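Local coordinates for single-stranded DNA-binding protein (Mycobacterium smegmatis, PDB 5GQO) that probably binds single-stranded DNA as a four-chain assembly of OB-fold subunits, at residues T26-V31 with N70-T75; G93-V98 with S130-R135; Y49-A54 with R84-S89. All coordinates share one frame; numbering follows the deposited sequence.

Contact 1: T26-V31 with N70-T75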
loop_
_atom_site.group_PDB
_atom_site.type_symbol
_atom_site.label_atom_id
_atom_site.label_comp_id
_atom_site.label_asym_id
_atom_site.label_seq_id
_atom_site.Cartn_x
_atom_site.Cartn_y
_atom_site.Cartn_z
ATOM N N THR B 26 6.027 3.250 -7.679
ATOM C CA THR B 26 5.726 2.299 -6.593
ATOM C C THR B 26 5.213 3.014 -5.295
ATOM O O THR B 26 6.010 3.614 -4.558
ATOM C CB THR B 26 6.963 1.439 -6.263
ATOM O OG1 THR B 26 7.304 0.635 -7.395
ATOM C CG2 THR B 26 6.696 0.494 -5.117
ATOM N N PRO B 27 3.909 2.940 -5.012
ATOM C CA PRO B 27 3.427 3.670 -3.837
ATOM C C PRO B 27 3.899 3.037 -2.556
ATOM O O PRO B 27 4.240 1.907 -2.530
ATOM C CB PRO B 27 1.913 3.598 -3.938
ATOM C CG PRO B 27 1.640 2.630 -5.030
ATOM C CD PRO B 27 2.822 2.609 -5.921
ATOM N N PHE B 28 4.009 3.839 -1.515
ATOM C CA PHE B 28 4.599 3.412 -0.280
ATOM C C PHE B 28 4.066 4.233 0.879
ATOM O O PHE B 28 3.862 5.461 0.752
ATOM C CB PHE B 28 6.092 3.587 -0.399
ATOM C CG PHE B 28 6.859 3.153 0.824
ATOM C CD1 PHE B 28 6.818 1.831 1.248
ATOM C CD2 PHE B 28 7.616 4.040 1.532
ATOM C CE1 PHE B 28 7.532 1.402 2.358
ATOM C CE2 PHE B 28 8.362 3.623 2.633
ATOM C CZ PHE B 28 8.312 2.307 3.054
ATOM N N THR B 29 3.905 3.553 2.014
ATOM C CA THR B 29 3.522 4.148 3.262
ATOM C C THR B 29 4.387 3.616 4.368
ATOM O O THR B 29 4.639 2.438 4.418
ATOM C CB THR B 29 2.130 3.803 3.645
ATOM O OG1 THR B 29 1.210 4.390 2.717
ATOM C CG2 THR B 29 1.854 4.388 5.054
ATOM N N VAL B 30 4.901 4.500 5.219
ATOM C CA VAL B 30 5.608 4.081 6.425
ATOM C C VAL B 30 5.141 4.911 7.621
ATOM O O VAL B 30 4.894 6.102 7.512
ATOM C CB VAL B 30 7.156 4.147 6.282
ATOM C CG1 VAL B 30 7.662 5.567 6.069
ATOM C CG2 VAL B 30 7.840 3.543 7.495
ATOM N N VAL B 31 5.018 4.249 8.750
ATOM C CA VAL B 31 4.641 4.894 10.002
ATOM C C VAL B 31 5.800 4.660 10.993
ATOM O O VAL B 31 6.274 3.548 11.130
ATOM C CB VAL B 31 3.366 4.248 10.560
ATOM C CG1 VAL B 31 3.100 4.755 11.950
ATOM C CG2 VAL B 31 2.187 4.484 9.613
ATOM N N ASN B 70 11.232 -6.182 13.848
ATOM C CA ASN B 70 11.957 -6.010 12.540
ATOM C C ASN B 70 11.991 -4.586 11.912
ATOM O O ASN B 70 10.985 -4.102 11.411
ATOM N N SER B 71 13.138 -3.917 11.924
ATOM C CA SER B 71 13.167 -2.481 11.605
ATOM C C SER B 71 13.322 -2.117 10.097
ATOM O O SER B 71 13.850 -2.890 9.237
ATOM C CB SER B 71 14.222 -1.765 12.430
ATOM O OG SER B 71 14.188 -2.189 13.776
ATOM N N LEU B 72 12.781 -0.945 9.796
ATOM C CA LEU B 72 12.874 -0.342 8.502
ATOM C C LEU B 72 13.375 1.099 8.648
ATOM O O LEU B 72 12.779 1.885 9.393
ATOM C CB LEU B 72 11.512 -0.353 7.802
ATOM C CG LEU B 72 11.535 0.304 6.425
ATOM C CD1 LEU B 72 12.374 -0.491 5.408
ATOM C CD2 LEU B 72 10.109 0.456 5.942
ATOM N N TYR B 73 14.469 1.418 7.950
ATOM C CA TYR B 73 15.070 2.753 7.920
ATOM C C TYR B 73 14.985 3.266 6.496
ATOM O O TYR B 73 15.367 2.547 5.573
ATOM C CB TYR B 73 16.538 2.679 8.340
ATOM C CG TYR B 73 16.679 2.153 9.737
ATOM C CD1 TYR B 73 16.439 2.984 10.851
ATOM C CD2 TYR B 73 17.008 0.817 9.966
ATOM C CE1 TYR B 73 16.516 2.494 12.141
ATOM C CE2 TYR B 73 17.095 0.318 11.258
ATOM C CZ TYR B 73 16.843 1.159 12.342
ATOM O OH TYR B 73 16.946 0.659 13.615
ATOM N N VAL B 74 14.459 4.473 6.306
ATOM C CA VAL B 74 14.419 5.098 4.973
ATOM C C VAL B 74 14.627 6.593 5.029
ATOM O O VAL B 74 14.299 7.217 5.994
ATOM C CB VAL B 74 13.068 4.907 4.219
ATOM C CG1 VAL B 74 12.900 3.462 3.781
ATOM C CG2 VAL B 74 11.869 5.365 5.020
ATOM N N THR B 75 15.150 7.153 3.951
ATOM C CA THR B 75 15.314 8.589 3.830
ATOM C C THR B 75 14.023 9.096 3.180
ATOM O O THR B 75 13.560 8.510 2.224
ATOM C CB THR B 75 16.558 8.882 2.965
ATOM O OG1 THR B 75 17.716 8.370 3.620
ATOM C CG2 THR B 75 16.732 10.353 2.698
#
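Leu72 pushes one methyl, CD2, against the edge of the Phe28 ring, with CZ of Phe28 and CD2 of Leu72 3.9 Å apart and the methyl close to the ring plane. The two side chains come from opposite directions across the interior of the OB fold, and each has CG anti to its backbone nitrogen (chi1 -179° in Phe28, 179° in Leu72), which carries each toward the other segment. CD2 of Leu72 also lies 4.1 Å from CG2 of Val30, the second inward residue of 27-31. The other branch of Val30 turns to Val74, two residues along from Leu72, with CG1 of Val30 standing 4.3 Å from CG2 of Val74. Even the nearest CA atoms, of Val30 and Leu72, are 8.8 Å apart, so the two segments meet through side chains alone and share no hydrogen bond here. Strand 27-31 pairs instead with 95-105, while the backbones of Leu72 and Val74 bond to those of Ser55 and Val53; Val120 touches Phe28 and Val74. Leu102 of the second subunit also packs on Phe28. With four buried hydrocarbon groups and no polar atom among the touching pairs, cohesion across this barrel interior is dispersive and hydrophobic, set by shape rather than by directional bonds.

Contact 2: G93-V98 with S130-R135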
loop_
_atom_site.group_PDB
_atom_site.type_symbol
_atom_site.label_atom_id
_atom_site.label_comp_id
_atom_site.label_asym_id
_atom_site.label_seq_id
_atom_site.Cartn_x
_atom_site.Cartn_y
_atom_site.Cartn_z
ATOM N N GLY B 93 12.835 12.775 16.577
ATOM C CA GLY B 93 12.073 12.130 17.619
ATOM C C GLY B 93 10.570 12.081 17.329
ATOM O O GLY B 93 9.882 11.250 17.883
ATOM N N ASP B 94 10.034 12.961 16.494
ATOM C CA ASP B 94 8.585 12.998 16.344
ATOM C C ASP B 94 8.096 11.754 15.595
ATOM O O ASP B 94 8.789 11.156 14.731
ATOM C CB ASP B 94 8.088 14.235 15.580
ATOM C CG ASP B 94 8.251 15.546 16.354
ATOM O OD1 ASP B 94 8.309 15.518 17.577
ATOM O OD2 ASP B 94 8.334 16.617 15.693
ATOM N N SER B 95 6.882 11.379 15.944
ATOM C CA SER B 95 6.225 10.249 15.339
ATOM C C SER B 95 5.699 10.751 14.019
ATOM O O SER B 95 5.301 11.888 13.970
ATOM C CB SER B 95 5.075 9.818 16.232
ATOM O OG SER B 95 4.015 10.741 16.018
ATOM N N VAL B 96 5.729 9.934 12.962
ATOM C CA VAL B 96 5.304 10.360 11.623
ATOM C C VAL B 96 4.533 9.318 10.861
ATOM O O VAL B 96 4.801 8.114 10.981
ATOM C CB VAL B 96 6.475 10.591 10.610
ATOM C CG1 VAL B 96 6.568 11.993 10.173
ATOM C CG2 VAL B 96 7.799 10.078 11.106
ATOM N N VAL B 97 3.663 9.808 9.982
ATOM C CA VAL B 97 3.022 9.011 8.938
ATOM C C VAL B 97 3.556 9.582 7.640
ATOM O O VAL B 97 3.440 10.785 7.426
ATOM C CB VAL B 97 1.509 9.197 8.970
ATOM C CG1 VAL B 97 0.824 8.408 7.872
ATOM C CG2 VAL B 97 0.985 8.719 10.290
ATOM N N VAL B 98 4.135 8.741 6.795
ATOM C CA VAL B 98 4.686 9.181 5.516
ATOM C C VAL B 98 4.068 8.379 4.358
ATOM O O VAL B 98 4.108 7.132 4.348
ATOM C CB VAL B 98 6.187 8.941 5.454
ATOM C CG1 VAL B 98 6.703 9.321 4.097
ATOM C CG2 VAL B 98 6.892 9.733 6.530
ATOM N N SER B 130 -2.069 8.644 16.749
ATOM C CA SER B 130 -2.212 7.571 17.757
ATOM C C SER B 130 -1.232 7.763 18.895
ATOM O O SER B 130 -1.384 7.176 19.939
ATOM C CB SER B 130 -2.020 6.179 17.149
ATOM O OG SER B 130 -0.689 5.979 16.760
ATOM N N ARG B 131 -0.237 8.610 18.690
ATOM C CA ARG B 131 0.841 8.758 19.637
ATOM C C ARG B 131 1.053 10.208 20.070
ATOM O O ARG B 131 2.009 10.501 20.813
ATOM C CB ARG B 131 2.129 8.205 19.005
ATOM C CG ARG B 131 2.163 6.696 18.913
ATOM C CD ARG B 131 3.483 6.200 18.403
ATOM N NE ARG B 131 3.480 6.297 16.957
ATOM C CZ ARG B 131 4.589 6.368 16.219
ATOM N NH1 ARG B 131 5.808 6.391 16.800
ATOM N NH2 ARG B 131 4.481 6.470 14.871
ATOM N N CYS B 132 0.162 11.113 19.668
ATOM C CA CYS B 132 0.341 12.532 19.958
ATOM C C CYS B 132 -0.928 13.314 19.661
ATOM O O CYS B 132 -1.940 12.744 19.266
ATOM C CB CYS B 132 1.535 13.083 19.152
ATOM S SG CYS B 132 1.229 13.355 17.382
ATOM N N ILE B 133 -0.864 14.633 19.835
ATOM C CA ILE B 133 -1.946 15.556 19.498
ATOM C C ILE B 133 -1.363 16.635 18.567
ATOM O O ILE B 133 -0.191 16.989 18.652
ATOM C CB ILE B 133 -2.415 16.271 20.775
ATOM C CG1 ILE B 133 -2.926 15.273 21.814
ATOM C CG2 ILE B 133 -3.451 17.347 20.490
ATOM C CD1 ILE B 133 -4.386 14.948 21.717
ATOM N N ALA B 134 -2.196 17.221 17.729
ATOM C CA ALA B 134 -1.766 18.295 16.862
ATOM C C ALA B 134 -2.787 19.409 16.804
ATOM O O ALA B 134 -3.998 19.189 16.582
ATOM C CB ALA B 134 -1.514 17.769 15.471
ATOM N N ARG B 135 -2.269 20.617 16.971
ATOM C CA ARG B 135 -3.028 21.830 16.822
ATOM C C ARG B 135 -2.719 22.336 15.388
ATOM O O ARG B 135 -1.582 22.726 15.051
ATOM C CB ARG B 135 -2.559 22.779 17.921
ATOM C CG ARG B 135 -2.256 22.057 19.279
ATOM C CD ARG B 135 -3.478 21.365 19.881
ATOM N NE ARG B 135 -4.485 22.379 20.152
ATOM C CZ ARG B 135 -4.433 23.202 21.201
ATOM N NH1 ARG B 135 -3.451 23.113 22.103
ATOM N NH2 ARG B 135 -5.366 24.119 21.352
#
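The start of strand 95-105, one of the long strands of the OB-fold barrel, meets the chain that leaves the barrel for the C-terminal strand 133-137. At this junction the flat end of Arg131 lies against Ser95. CB of Ser95 sits over the centre of one guanidinium face, 3.4 Å above its plane, and its nearest atom there is CZ of Arg131 at 3.5 Å. The terminal nitrogens flank that point, with NH1 of Arg131 3.6 Å from CB of Ser95. A bend at chi3 (-82°) turns the guanidinium so that a face meets Ser95. Polar partners restrain it: NH2 bonds to O of Gly32 and forms a salt bridge with Asp128, and NH1 bonds to OD1 of Asn33. The serine thus contributes a carbon surface, while its hydroxyl is occupied elsewhere, bonded to the backbone N of Asp128. Ser95 opens a strand of the OB-fold barrel that pairs with 27-31, and Arg131, beyond strand 124-126, is tied to Gly32 and Asn33 at the junction of strands 27-31 and 33-43. Cys132 follows, its SG 4.1 Å from OG of Ser95, a van der Waals approach. Farther along, Ile133 and Arg135 pair antiparallel with a strand of the third subunit, another copy of this protein, which continues the sheet across the interface, and the backbone N of Ala134 bonds to OG of Ser89 of that subunit.

Contact 3: Y49-A54 with R84-S89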
loop_
_atom_site.group_PDB
_atom_site.type_symbol
_atom_site.label_atom_id
_atom_site.label_comp_id
_atom_site.label_asym_id
_atom_site.label_seq_id
_atom_site.Cartn_x
_atom_site.Cartn_y
_atom_site.Cartn_z
ATOM N N TYR B 49 13.338 19.212 2.062
ATOM C CA TYR B 49 13.525 18.930 3.460
ATOM C C TYR B 49 13.522 17.450 3.609
ATOM O O TYR B 49 12.573 16.761 3.258
ATOM C CB TYR B 49 12.383 19.530 4.214
ATOM C CG TYR B 49 12.626 19.734 5.670
ATOM C CD1 TYR B 49 13.556 20.659 6.108
ATOM C CD2 TYR B 49 11.876 19.047 6.625
ATOM C CE1 TYR B 49 13.755 20.871 7.459
ATOM C CE2 TYR B 49 12.060 19.251 7.966
ATOM C CZ TYR B 49 13.004 20.162 8.382
ATOM O OH TYR B 49 13.189 20.392 9.719
ATOM N N LYS B 50 14.611 16.931 4.122
ATOM C CA LYS B 50 14.800 15.535 4.110
ATOM C C LYS B 50 15.328 15.014 5.425
ATOM O O LYS B 50 16.019 15.707 6.166
ATOM C CB LYS B 50 15.733 15.177 2.983
ATOM C CG LYS B 50 17.129 15.701 3.097
ATOM C CD LYS B 50 18.043 14.955 2.144
ATOM C CE LYS B 50 18.647 13.706 2.774
ATOM N NZ LYS B 50 19.480 12.914 1.817
ATOM N N PHE B 51 15.015 13.765 5.716
ATOM C CA PHE B 51 15.292 13.233 7.030
ATOM C C PHE B 51 15.153 11.762 6.987
ATOM O O PHE B 51 14.668 11.181 6.009
ATOM C CB PHE B 51 14.328 13.878 8.065
ATOM C CG PHE B 51 12.863 13.869 7.668
ATOM C CD1 PHE B 51 12.086 12.807 7.977
ATOM C CD2 PHE B 51 12.293 14.900 6.984
ATOM C CE1 PHE B 51 10.740 12.742 7.601
ATOM C CE2 PHE B 51 10.935 14.873 6.629
ATOM C CZ PHE B 51 10.167 13.775 6.917
ATOM N N ARG B 52 15.553 11.127 8.071
ATOM C CA ARG B 52 15.556 9.673 8.134
ATOM C C ARG B 52 14.410 9.205 9.026
ATOM O O ARG B 52 14.108 9.846 10.028
ATOM C CB ARG B 52 16.874 9.307 8.751
ATOM C CG ARG B 52 17.420 7.945 8.412
ATOM C CD ARG B 52 18.636 8.071 7.547
ATOM N NE ARG B 52 18.488 7.111 6.479
ATOM C CZ ARG B 52 18.668 5.808 6.638
ATOM N NH1 ARG B 52 18.507 4.994 5.594
ATOM N NH2 ARG B 52 19.027 5.322 7.834
ATOM N N VAL B 53 13.750 8.114 8.636
ATOM C CA VAL B 53 12.616 7.563 9.394
ATOM C C VAL B 53 12.880 6.100 9.745
ATOM O O VAL B 53 13.342 5.332 8.898
ATOM C CB VAL B 53 11.265 7.652 8.650
ATOM C CG1 VAL B 53 10.155 6.974 9.471
ATOM C CG2 VAL B 53 10.887 9.095 8.422
ATOM N N ALA B 54 12.578 5.758 10.998
ATOM C CA ALA B 54 12.604 4.385 11.491
ATOM C C ALA B 54 11.192 3.957 11.760
ATOM O O ALA B 54 10.378 4.700 12.350
ATOM C CB ALA B 54 13.375 4.302 12.771
ATOM N N ARG B 84 7.703 22.799 3.517
ATOM C CA ARG B 84 7.364 23.893 4.430
ATOM C C ARG B 84 6.568 23.438 5.647
ATOM O O ARG B 84 6.985 23.686 6.782
ATOM C CB ARG B 84 6.698 25.071 3.693
ATOM C CG ARG B 84 7.755 25.995 3.062
ATOM C CD ARG B 84 7.212 27.246 2.373
ATOM N NE ARG B 84 6.533 26.948 1.103
ATOM C CZ ARG B 84 7.153 26.566 -0.024
ATOM N NH1 ARG B 84 8.481 26.419 -0.089
ATOM N NH2 ARG B 84 6.426 26.334 -1.115
ATOM N N GLY B 85 5.454 22.751 5.423
ATOM C CA GLY B 85 4.661 22.186 6.517
ATOM C C GLY B 85 5.494 21.342 7.456
ATOM O O GLY B 85 5.367 21.443 8.684
ATOM N N VAL B 86 6.356 20.502 6.890
ATOM C CA VAL B 86 7.096 19.565 7.710
ATOM C C VAL B 86 8.144 20.277 8.527
ATOM O O VAL B 86 8.350 19.923 9.697
ATOM C CB VAL B 86 7.684 18.382 6.906
ATOM C CG1 VAL B 86 8.604 17.557 7.779
ATOM C CG2 VAL B 86 6.558 17.483 6.386
ATOM N N SER B 87 8.837 21.249 7.947
ATOM C CA SER B 87 9.912 21.946 8.719
ATOM C C SER B 87 9.322 22.821 9.838
ATOM O O SER B 87 9.847 22.882 10.912
ATOM C CB SER B 87 10.767 22.785 7.789
ATOM O OG SER B 87 9.899 23.654 7.087
ATOM N N ALA B 88 8.174 23.411 9.587
ATOM C CA ALA B 88 7.448 24.153 10.608
ATOM C C ALA B 88 6.847 23.294 11.738
ATOM O O ALA B 88 6.499 23.835 12.781
ATOM C CB ALA B 88 6.293 24.884 9.938
ATOM N N SER B 89 6.627 22.000 11.491
ATOM C CA SER B 89 5.820 21.174 12.364
ATOM C C SER B 89 6.547 20.024 13.057
ATOM O O SER B 89 6.210 19.725 14.189
ATOM C CB SER B 89 4.664 20.612 11.584
ATOM O OG SER B 89 3.964 21.660 10.963
#
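Tyr49, Val86 and Ser87 carry most of the interface between strand 46-55 of the OB-fold barrel and the single helix, 80-89. The aromatic ring of Tyr49 faces the helix so that CB of Ser87 rests over one face, a CH-pi contact 3.6 Å from the ring centroid and 15° off its normal. Backbone joins in as well, for CA of Ser87 comes 3.5 Å from CE2 of Tyr49. Val86, one residue earlier, reaches the ring from its edge: its CG1 methyl lies 3.8 Å from CD2 of Tyr49. CG1 of Val86 is anti to the backbone nitrogen, a setting that lets this one methyl touch two aromatic residues, since it is also 3.7 Å from CE2 of Phe51. The strand and helix segments pass at 59° with their axes 9.0 Å apart, a separation filled by these side chains. Pro38, a calcium site in a structure of this protein though no calcium is bound to this chain, packs on both Tyr49 and Phe51, while Leu129 of the third subunit packs on Val86. At the C-terminal end of the helical segment, OG of Ser89 donates to O of Gly85 over 2.7 Å, tilted 17° from the carbonyl plane.

In the fold
The three contacts illustrate how separate parts of one small barrel are packed together. Their centres lie 12 to 16 Å apart, and all reach the same curled sheet. Contacts 1 and 2 meet where strand 27-31 pairs with 95-105; contacts 1 and 3 meet where 73-79 pairs with 46-55, the backbone bond running from N of Val53 to O of Val74. Contacts 2 and 3 adjoin through the side chains of Val96 and Val53. Along the chain the segments of contacts 1 and 3 alternate, whereas contact 2 opens only after both have closed. Each has residues at the third subunit, so all three regions also border an interface of the four-chain assembly.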